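Local coordinates for protein Udp-n-acetylglucosamine pyrophosphorylase (Trypanosoma brucei, PDB 4BQH) that probably catalyses the formation of UDP-N-acetylglucosamine and diphosphate from UTP and N-acetyl-alpha-D-glucosamine 1-phosphate, at residues E60-S65 and M395-E400; R461-A466 and P532-R537; T465-A470 and A493-C498. All blocks are in the same frame, centred on the assembly; numbering follows the deposited sequence.

Contact 1: E60-S65 and M395-E400; sequences ESLEIS and MGIKLE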
loop_
_atom_site.group_PDB
_atom_site.type_symbol
_atom_site.label_atom_id
_atom_site.label_comp_id
_atom_site.label_asym_id
_atom_site.label_seq_id
_atom_site.Cartn_x
_atom_site.Cartn_y
_atom_site.Cartn_z
ATOM N N GLU A 60 -19.696 -9.334 17.343
ATOM C CA GLU A 60 -18.698 -8.670 18.166
ATOM C C GLU A 60 -18.448 -7.245 17.699
ATOM O O GLU A 60 -18.386 -6.310 18.518
ATOM C CB GLU A 60 -17.380 -9.448 18.191
ATOM C CG GLU A 60 -16.243 -8.632 18.805
ATOM C CD GLU A 60 -15.448 -9.354 19.881
ATOM O OE1 GLU A 60 -15.414 -10.600 19.884
ATOM O OE2 GLU A 60 -14.830 -8.667 20.724
ATOM N N SER A 61 -18.326 -7.077 16.381
ATOM C CA SER A 61 -18.064 -5.746 15.821
ATOM C C SER A 61 -19.192 -4.768 16.152
ATOM O O SER A 61 -18.935 -3.597 16.399
ATOM C CB SER A 61 -17.802 -5.803 14.321
ATOM O OG SER A 61 -16.737 -6.699 14.044
ATOM N N LEU A 62 -20.433 -5.244 16.157
ATOM C CA LEU A 62 -21.553 -4.405 16.574
ATOM C C LEU A 62 -21.439 -4.002 18.043
ATOM O O LEU A 62 -21.662 -2.834 18.364
ATOM C CB LEU A 62 -22.912 -5.070 16.308
ATOM C CG LEU A 62 -23.377 -5.076 14.840
ATOM C CD1 LEU A 62 -24.597 -5.975 14.659
ATOM C CD2 LEU A 62 -23.630 -3.679 14.284
ATOM N N GLU A 63 -21.099 -4.952 18.917
ATOM C CA GLU A 63 -20.901 -4.662 20.365
ATOM C C GLU A 63 -19.845 -3.585 20.637
ATOM O O GLU A 63 -20.067 -2.665 21.437
ATOM C CB GLU A 63 -20.519 -5.926 21.125
ATOM C CG GLU A 63 -21.652 -6.909 21.290
ATOM C CD GLU A 63 -22.824 -6.297 22.018
ATOM O OE1 GLU A 63 -22.657 -5.918 23.205
ATOM O OE2 GLU A 63 -23.901 -6.189 21.394
ATOM N N ILE A 64 -18.707 -3.713 19.954
ATOM C CA ILE A 64 -17.564 -2.798 20.080
ATOM C C ILE A 64 -17.893 -1.355 19.681
ATOM O O ILE A 64 -17.408 -0.409 20.307
ATOM C CB ILE A 64 -16.360 -3.323 19.257
ATOM C CG1 ILE A 64 -15.617 -4.398 20.051
ATOM C CG2 ILE A 64 -15.416 -2.193 18.828
ATOM C CD1 ILE A 64 -14.720 -5.263 19.191
ATOM N N SER A 65 -18.714 -1.191 18.644
ATOM C CA SER A 65 -19.070 0.144 18.160
ATOM C C SER A 65 -20.108 0.834 19.059
ATOM O O SER A 65 -20.704 1.839 18.665
ATOM C CB SER A 65 -19.537 0.090 16.697
ATOM O OG SER A 65 -20.589 -0.840 16.516
ATOM N N MET A 395 -30.890 -0.235 4.922
ATOM C CA MET A 395 -29.827 0.057 5.874
ATOM C C MET A 395 -29.142 -1.265 6.196
ATOM O O MET A 395 -29.815 -2.265 6.425
ATOM C CB MET A 395 -30.409 0.678 7.156
ATOM C CG MET A 395 -30.948 2.101 6.985
ATOM S SD MET A 395 -29.912 3.188 5.975
ATOM C CE MET A 395 -28.521 3.518 7.061
ATOM N N GLY A 396 -27.810 -1.280 6.176
ATOM C CA GLY A 396 -27.078 -2.512 6.492
ATOM C C GLY A 396 -25.761 -2.199 7.168
ATOM O O GLY A 396 -25.396 -1.036 7.316
ATOM N N ILE A 397 -25.048 -3.254 7.544
ATOM C CA ILE A 397 -23.771 -3.113 8.263
ATOM C C ILE A 397 -22.656 -3.575 7.332
ATOM O O ILE A 397 -22.724 -4.681 6.796
ATOM C CB ILE A 397 -23.744 -3.950 9.559
ATOM C CG1 ILE A 397 -24.897 -3.546 10.508
ATOM C CG2 ILE A 397 -22.371 -3.814 10.251
ATOM C CD1 ILE A 397 -24.839 -2.096 10.972
ATOM N N LYS A 398 -21.648 -2.724 7.151
ATOM C CA LYS A 398 -20.423 -3.096 6.414
ATOM C C LYS A 398 -19.300 -3.302 7.420
ATOM O O LYS A 398 -19.267 -2.646 8.460
ATOM C CB LYS A 398 -20.073 -2.038 5.369
ATOM C CG LYS A 398 -21.128 -1.923 4.276
ATOM C CD LYS A 398 -20.587 -1.146 3.071
ATOM C CE LYS A 398 -21.600 -1.092 1.926
ATOM N NZ LYS A 398 -21.098 -0.204 0.823
ATOM N N LEU A 399 -18.424 -4.260 7.149
ATOM C CA LEU A 399 -17.390 -4.628 8.111
ATOM C C LEU A 399 -16.043 -4.455 7.465
ATOM O O LEU A 399 -15.853 -4.890 6.342
ATOM C CB LEU A 399 -17.556 -6.094 8.517
ATOM C CG LEU A 399 -18.847 -6.384 9.286
ATOM C CD1 LEU A 399 -19.054 -7.896 9.346
ATOM C CD2 LEU A 399 -18.789 -5.804 10.694
ATOM N N GLU A 400 -15.095 -3.850 8.175
ATOM C CA GLU A 400 -13.761 -3.657 7.592
ATOM C C GLU A 400 -12.686 -4.061 8.585
ATOM O O GLU A 400 -12.880 -3.960 9.792
ATOM C CB GLU A 400 -13.554 -2.183 7.163
ATOM C CG GLU A 400 -14.428 -1.776 5.967
ATOM C CD GLU A 400 -14.282 -0.305 5.557
ATOM O OE1 GLU A 400 -13.752 0.514 6.336
ATOM O OE2 GLU A 400 -14.733 0.051 4.445
#

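Contact 2: R461-A466 and P532-R537; sequences RWLITA and PVIFIR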
loop_
_atom_site.group_PDB
_atom_site.type_symbol
_atom_site.label_atom_id
_atom_site.label_comp_id
_atom_site.label_asym_id
_atom_site.label_seq_id
_atom_site.Cartn_x
_atom_site.Cartn_y
_atom_site.Cartn_z
ATOM N N ARG A 461 13.396 20.042 -5.999
ATOM C CA ARG A 461 14.390 20.049 -4.954
ATOM C C ARG A 461 15.593 19.187 -5.338
ATOM O O ARG A 461 16.728 19.577 -5.082
ATOM C CB ARG A 461 13.809 19.571 -3.608
ATOM C CG ARG A 461 12.927 20.614 -2.926
ATOM C CD ARG A 461 12.404 20.158 -1.556
ATOM N NE ARG A 461 11.555 18.952 -1.593
ATOM C CZ ARG A 461 10.228 18.956 -1.726
ATOM N NH1 ARG A 461 9.575 20.103 -1.854
ATOM N NH2 ARG A 461 9.549 17.818 -1.721
ATOM N N TRP A 462 15.354 18.023 -5.947
ATOM C CA TRP A 462 16.472 17.144 -6.272
ATOM C C TRP A 462 17.382 17.789 -7.277
ATOM O O TRP A 462 18.617 17.708 -7.165
ATOM C CB TRP A 462 16.017 15.836 -6.874
ATOM C CG TRP A 462 15.241 14.939 -5.983
ATOM C CD1 TRP A 462 15.098 15.006 -4.598
ATOM C CD2 TRP A 462 14.539 13.738 -6.391
ATOM N NE1 TRP A 462 14.302 13.973 -4.150
ATOM C CE2 TRP A 462 13.956 13.167 -5.176
ATOM C CE3 TRP A 462 14.331 13.096 -7.612
ATOM C CZ2 TRP A 462 13.205 12.011 -5.205
ATOM C CZ3 TRP A 462 13.555 11.937 -7.633
ATOM C CH2 TRP A 462 12.994 11.415 -6.448
ATOM N N LEU A 463 16.776 18.424 -8.278
ATOM C CA LEU A 463 17.565 19.036 -9.353
ATOM C C LEU A 463 18.376 20.234 -8.852
ATOM O O LEU A 463 19.557 20.369 -9.205
ATOM C CB LEU A 463 16.645 19.432 -10.515
ATOM C CG LEU A 463 17.370 20.049 -11.717
ATOM C CD1 LEU A 463 18.468 19.113 -12.217
ATOM C CD2 LEU A 463 16.356 20.349 -12.821
ATOM N N ILE A 464 17.761 21.077 -8.012
ATOM C CA ILE A 464 18.468 22.226 -7.397
ATOM C C ILE A 464 19.658 21.735 -6.572
ATOM O O ILE A 464 20.763 22.257 -6.704
ATOM C CB ILE A 464 17.536 23.137 -6.575
ATOM C CG1 ILE A 464 16.602 23.872 -7.520
ATOM C CG2 ILE A 464 18.318 24.185 -5.760
ATOM C CD1 ILE A 464 15.464 24.584 -6.836
ATOM N N THR A 465 19.451 20.677 -5.792
ATOM C CA THR A 465 20.555 20.045 -5.058
ATOM C C THR A 465 21.675 19.541 -5.969
ATOM O O THR A 465 22.870 19.751 -5.681
ATOM C CB THR A 465 20.040 18.878 -4.184
ATOM O OG1 THR A 465 19.119 19.404 -3.224
ATOM C CG2 THR A 465 21.201 18.190 -3.462
ATOM N N ALA A 466 21.309 18.875 -7.066
ATOM C CA ALA A 466 22.316 18.383 -8.008
ATOM C C ALA A 466 23.100 19.549 -8.635
ATOM O O ALA A 466 24.324 19.474 -8.789
ATOM C CB ALA A 466 21.681 17.528 -9.084
ATOM N N PRO A 532 8.727 25.702 -18.595
ATOM C CA PRO A 532 8.144 25.749 -17.244
ATOM C C PRO A 532 8.586 24.566 -16.376
ATOM O O PRO A 532 8.762 24.695 -15.159
ATOM C CB PRO A 532 6.635 25.624 -17.508
ATOM C CG PRO A 532 6.441 26.041 -18.927
ATOM C CD PRO A 532 7.706 25.702 -19.667
ATOM N N VAL A 533 8.755 23.419 -17.014
ATOM C CA VAL A 533 9.122 22.185 -16.292
ATOM C C VAL A 533 10.201 21.461 -17.091
ATOM O O VAL A 533 9.945 21.032 -18.185
ATOM C CB VAL A 533 7.909 21.242 -16.136
ATOM C CG1 VAL A 533 8.287 20.038 -15.277
ATOM C CG2 VAL A 533 6.723 21.954 -15.490
ATOM N N ILE A 534 11.393 21.354 -16.519
ATOM C CA ILE A 534 12.493 20.587 -17.126
ATOM C C ILE A 534 12.129 19.105 -17.009
ATOM O O ILE A 534 11.835 18.623 -15.902
ATOM C CB ILE A 534 13.820 20.909 -16.395
ATOM C CG1 ILE A 534 14.237 22.372 -16.633
ATOM C CG2 ILE A 534 14.926 19.928 -16.803
ATOM C CD1 ILE A 534 14.643 22.657 -18.059
ATOM N N PHE A 535 12.104 18.401 -18.141
ATOM C CA PHE A 535 11.751 16.986 -18.187
ATOM C C PHE A 535 13.033 16.137 -18.299
ATOM O O PHE A 535 13.788 16.296 -19.244
ATOM C CB PHE A 535 10.782 16.745 -19.354
ATOM C CG PHE A 535 10.280 15.331 -19.471
ATOM C CD1 PHE A 535 10.171 14.505 -18.341
ATOM C CD2 PHE A 535 9.887 14.828 -20.702
ATOM C CE1 PHE A 535 9.718 13.199 -18.466
ATOM C CE2 PHE A 535 9.419 13.519 -20.830
ATOM C CZ PHE A 535 9.345 12.701 -19.707
ATOM N N ILE A 536 13.303 15.296 -17.301
ATOM C CA ILE A 536 14.526 14.461 -17.299
ATOM C C ILE A 536 14.070 13.003 -17.412
ATOM O O ILE A 536 13.338 12.510 -16.556
ATOM C CB ILE A 536 15.416 14.704 -16.050
ATOM C CG1 ILE A 536 15.745 16.200 -15.869
ATOM C CG2 ILE A 536 16.697 13.850 -16.122
ATOM C CD1 ILE A 536 16.618 16.528 -14.682
ATOM N N ARG A 537 14.481 12.328 -18.490
ATOM C CA ARG A 537 14.089 10.938 -18.758
ATOM C C ARG A 537 15.243 10.199 -19.419
ATOM O O ARG A 537 16.178 10.845 -19.918
ATOM C CB ARG A 537 12.779 10.811 -19.573
ATOM C CG ARG A 537 12.835 11.218 -21.043
ATOM C CD ARG A 537 13.046 12.717 -21.166
ATOM N NE ARG A 537 12.794 13.204 -22.519
ATOM C CZ ARG A 537 12.809 14.489 -22.877
ATOM N NH1 ARG A 537 13.070 15.451 -21.989
ATOM N NH2 ARG A 537 12.558 14.809 -24.138
#

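Contact 3: T465-A470 and A493-C498; sequences TALETA and AVMRSC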
loop_
_atom_site.group_PDB
_atom_site.type_symbol
_atom_site.label_atom_id
_atom_site.label_comp_id
_atom_site.label_asym_id
_atom_site.label_seq_id
_atom_site.Cartn_x
_atom_site.Cartn_y
_atom_site.Cartn_z
ATOM N N THR A 465 19.451 20.677 -5.792
ATOM C CA THR A 465 20.555 20.045 -5.058
ATOM C C THR A 465 21.675 19.541 -5.969
ATOM O O THR A 465 22.870 19.751 -5.681
ATOM C CB THR A 465 20.040 18.878 -4.184
ATOM O OG1 THR A 465 19.119 19.404 -3.224
ATOM C CG2 THR A 465 21.201 18.190 -3.462
ATOM N N ALA A 466 21.309 18.875 -7.066
ATOM C CA ALA A 466 22.316 18.383 -8.008
ATOM C C ALA A 466 23.100 19.549 -8.635
ATOM O O ALA A 466 24.324 19.474 -8.789
ATOM C CB ALA A 466 21.681 17.528 -9.084
ATOM N N LEU A 467 22.388 20.628 -8.966
ATOM C CA LEU A 467 23.022 21.813 -9.547
ATOM C C LEU A 467 23.983 22.491 -8.576
ATOM O O LEU A 467 25.081 22.919 -8.969
ATOM C CB LEU A 467 21.959 22.801 -10.036
ATOM C CG LEU A 467 21.337 22.443 -11.390
ATOM C CD1 LEU A 467 20.098 23.285 -11.701
ATOM C CD2 LEU A 467 22.384 22.567 -12.493
ATOM N N GLU A 468 23.583 22.570 -7.309
ATOM C CA GLU A 468 24.404 23.188 -6.272
ATOM C C GLU A 468 25.661 22.378 -5.953
ATOM O O GLU A 468 26.707 22.960 -5.643
ATOM C CB GLU A 468 23.602 23.446 -4.999
ATOM C CG GLU A 468 22.711 24.676 -5.076
ATOM C CD GLU A 468 21.772 24.802 -3.894
ATOM O OE1 GLU A 468 21.408 23.761 -3.295
ATOM O OE2 GLU A 468 21.388 25.944 -3.563
ATOM N N THR A 469 25.562 21.051 -6.033
ATOM C CA THR A 469 26.736 20.201 -5.856
ATOM C C THR A 469 27.747 20.445 -6.974
ATOM O O THR A 469 28.947 20.576 -6.706
ATOM C CB THR A 469 26.379 18.707 -5.759
ATOM O OG1 THR A 469 25.460 18.523 -4.680
ATOM C CG2 THR A 469 27.637 17.871 -5.473
ATOM N N ALA A 470 27.252 20.516 -8.213
ATOM C CA ALA A 470 28.093 20.822 -9.371
ATOM C C ALA A 470 28.718 22.215 -9.272
ATOM O O ALA A 470 29.875 22.406 -9.675
ATOM C CB ALA A 470 27.311 20.659 -10.660
ATOM N N ALA A 493 20.252 30.022 -10.314
ATOM C CA ALA A 493 19.627 31.333 -10.173
ATOM C C ALA A 493 18.410 31.457 -11.078
ATOM O O ALA A 493 17.394 32.038 -10.669
ATOM C CB ALA A 493 20.630 32.460 -10.427
ATOM N N VAL A 494 18.506 30.908 -12.293
ATOM C CA VAL A 494 17.361 30.840 -13.210
ATOM C C VAL A 494 16.223 29.982 -12.629
ATOM O O VAL A 494 15.064 30.396 -12.698
ATOM C CB VAL A 494 17.760 30.366 -14.626
ATOM C CG1 VAL A 494 16.545 30.179 -15.530
ATOM C CG2 VAL A 494 18.706 31.380 -15.258
ATOM N N MET A 495 16.560 28.824 -12.040
ATOM C CA MET A 495 15.544 27.924 -11.446
ATOM C C MET A 495 14.740 28.693 -10.418
ATOM O O MET A 495 13.510 28.653 -10.417
ATOM C CB MET A 495 16.182 26.738 -10.707
ATOM C CG MET A 495 16.821 25.643 -11.538
ATOM S SD MET A 495 15.701 24.431 -12.251
ATOM C CE MET A 495 15.062 23.527 -10.837
ATOM N N ARG A 496 15.455 29.390 -9.542
ATOM C CA ARG A 496 14.828 30.126 -8.454
ATOM C C ARG A 496 13.964 31.300 -8.892
ATOM O O ARG A 496 12.782 31.370 -8.526
ATOM C CB ARG A 496 15.868 30.535 -7.419
ATOM C CG ARG A 496 16.231 29.366 -6.536
ATOM C CD ARG A 496 17.352 29.690 -5.581
ATOM N NE ARG A 496 17.935 28.451 -5.100
ATOM C CZ ARG A 496 18.416 28.263 -3.880
ATOM N NH1 ARG A 496 18.385 29.248 -2.987
ATOM N NH2 ARG A 496 18.923 27.081 -3.551
ATOM N N SER A 497 14.523 32.196 -9.696
ATOM C CA SER A 497 13.804 33.420 -10.052
ATOM C C SER A 497 12.692 33.208 -11.088
ATOM O O SER A 497 11.741 33.981 -11.143
ATOM C CB SER A 497 14.780 34.521 -10.481
ATOM O OG SER A 497 15.505 34.122 -11.626
ATOM N N CYS A 498 12.784 32.152 -11.894
ATOM C CA CYS A 498 11.723 31.876 -12.854
ATOM C C CYS A 498 10.762 30.790 -12.357
ATOM O O CYS A 498 9.869 30.370 -13.091
ATOM C CB CYS A 498 12.298 31.511 -14.216
ATOM S SG CYS A 498 13.217 32.877 -14.951
#

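Contact 1: E60-S65 and M395-E400
S61, on the last turn of helix 51-64, sets its CB against a methyl of L399, with S61 CB 3.8 Å from L399 CD2. Its hydroxyl lies beside the backbone N (chi1 -56°); its strongest partner is V57 O one turn back, with weak bonds to Y380 N and T378 O beyond the helix. S61 OG also brushes L399 CD2 at 4.0 Å. The small side chain is consistent with the close approach here: the CA atoms of S61 and L399 are 7.8 Å apart.

Next in sequence, L62 reaches across with a single branch. Its CD2 lies 3.9 Å from I397 CD1 and about as close to I397 CG1, so one methyl rests on the outer part of the isoleucine, the two side chains set obliquely to each other. This pair is apolar, the serine-leucine pair a van der Waals contact, and all four residues are buried: a modest illustration of how a helix can be seated on a strand with no polar bond between 60-65 and 395-400.

The side chain of L399 is about 7 Å from the bound allosteric inhibitor, which places this packing near the ligand pocket. The strand side belongs to the two-stranded antiparallel sheet of 381-387 and 394-400. I397 and L399 both lean on A382 of the partner strand, and they also meet L58 and V57, respectively, on the preceding turn of helix 51-64.

Contact 2: R461-A466 and P532-R537
L463 carries its CG trans to the backbone N (chi1 -178°), and I536 answers with a CG1 arm that runs on straight to its terminal methyl (chi2 -179°). These two choices bring the branch ends together, L463 CD1 lying 4.0 Å from I536 CD1 as the side chains pass each other at a slant. The other leucine methyl is turned to the neighbouring inward-facing residue of the strand: L463 CD2 is 4.3 Å from I534 CG2, while the longer CG1-CD1 arm of I534 leads elsewhere. One leucine thereby spans two strand positions, and this fork accounts for the apolar contact between the segments.

F535, between the two isoleucines, points to the other side of the strand and takes part in a local cluster with R537. The CD of R537 stands 3.7 Å above the plane of the F535 ring, toward its rim, and F535 CD2 in turn lies over one face of the guanidinium group. R537 NH1 donates to F535 O at 3.0 Å; the oxygen lies in the guanidinium plane, but the bond is bent and the donor sits well above the carbonyl plane.

The setting is a beta-alpha-beta unit. Strand 533-536 pairs in parallel with strand 501-504, and helix 519-528 connects them. L463 of helix 448-471 packs into this unit, touching A502 of the first strand and L519 and V522 of the connecting helix, with V522 also meeting I536, while M495 of helix 485-497 closes on L463 from its own helix.

Contact 3: T465-A470 and A493-C498
E468 and R496 join two successive modelled helices, 448-471 and 485-497, packed roughly antiparallel, as in a helical hairpin, although part of the connection between them is not modelled. Together with L467 they bury the most surface in the contact, and they give it two layers: a salt bridge on the more exposed side and an apolar layer beneath.

The bridge is made at one point. E468 OE2 lies 2.7 Å from R496 NH2, whereas E468 OE1 is 4.2 Å from that same nitrogen, so the carboxylate does not grip the guanidinium group with both oxygens. The planes are turned 57° against each other, and the side chains cross at about a right angle. Each residue reaches the meeting point with an outstretched chain: E468 is extended beyond CG, and R496 is extended from CG to NE, which carries its guanidinium group across to a neighbouring helix that its CB does not face directly. R496 is exposed, so solvent may screen the charges.

Beneath it, L467 sets CD1 4.0 Å from M495 CG. Both side chains are buried. The first torsion of the methionine (chi1 -72°) places CG against the leucine, and bends at chi2 and chi3 then lead the tail to L463 and I464, further back on helix 448-471. Helix 519-528 completes this layer, with L519 and I523 against L467 and L526 against M495.

One turn of the first helix carries a doubled bond: T465 O accepts from both T469 N and T469 OG1, each at 3.0 Å, from opposite faces of the carbonyl plane.

How the contacts relate
Contacts 2 and 3 belong to one cluster of helices and strands, their centres about 9 Å apart, whereas contact 1 lies on the opposite side of the chain's centre, about 49 and 55 Å away from them, centre to centre. Helix 448-471 serves both neighbours, and T465 and A466 are common to their segments. The join is apolar: M495 CE of contact 3 lies 3.7 Å from I464 CG1 of contact 2. Contacts 1 and 2 each seat a helix on a strand through buried side chains alone. Contact 3, helix on helix and only partly buried, adds a salt bridge on its more exposed side. Of the three, contact 1 is the one near the inhibitor.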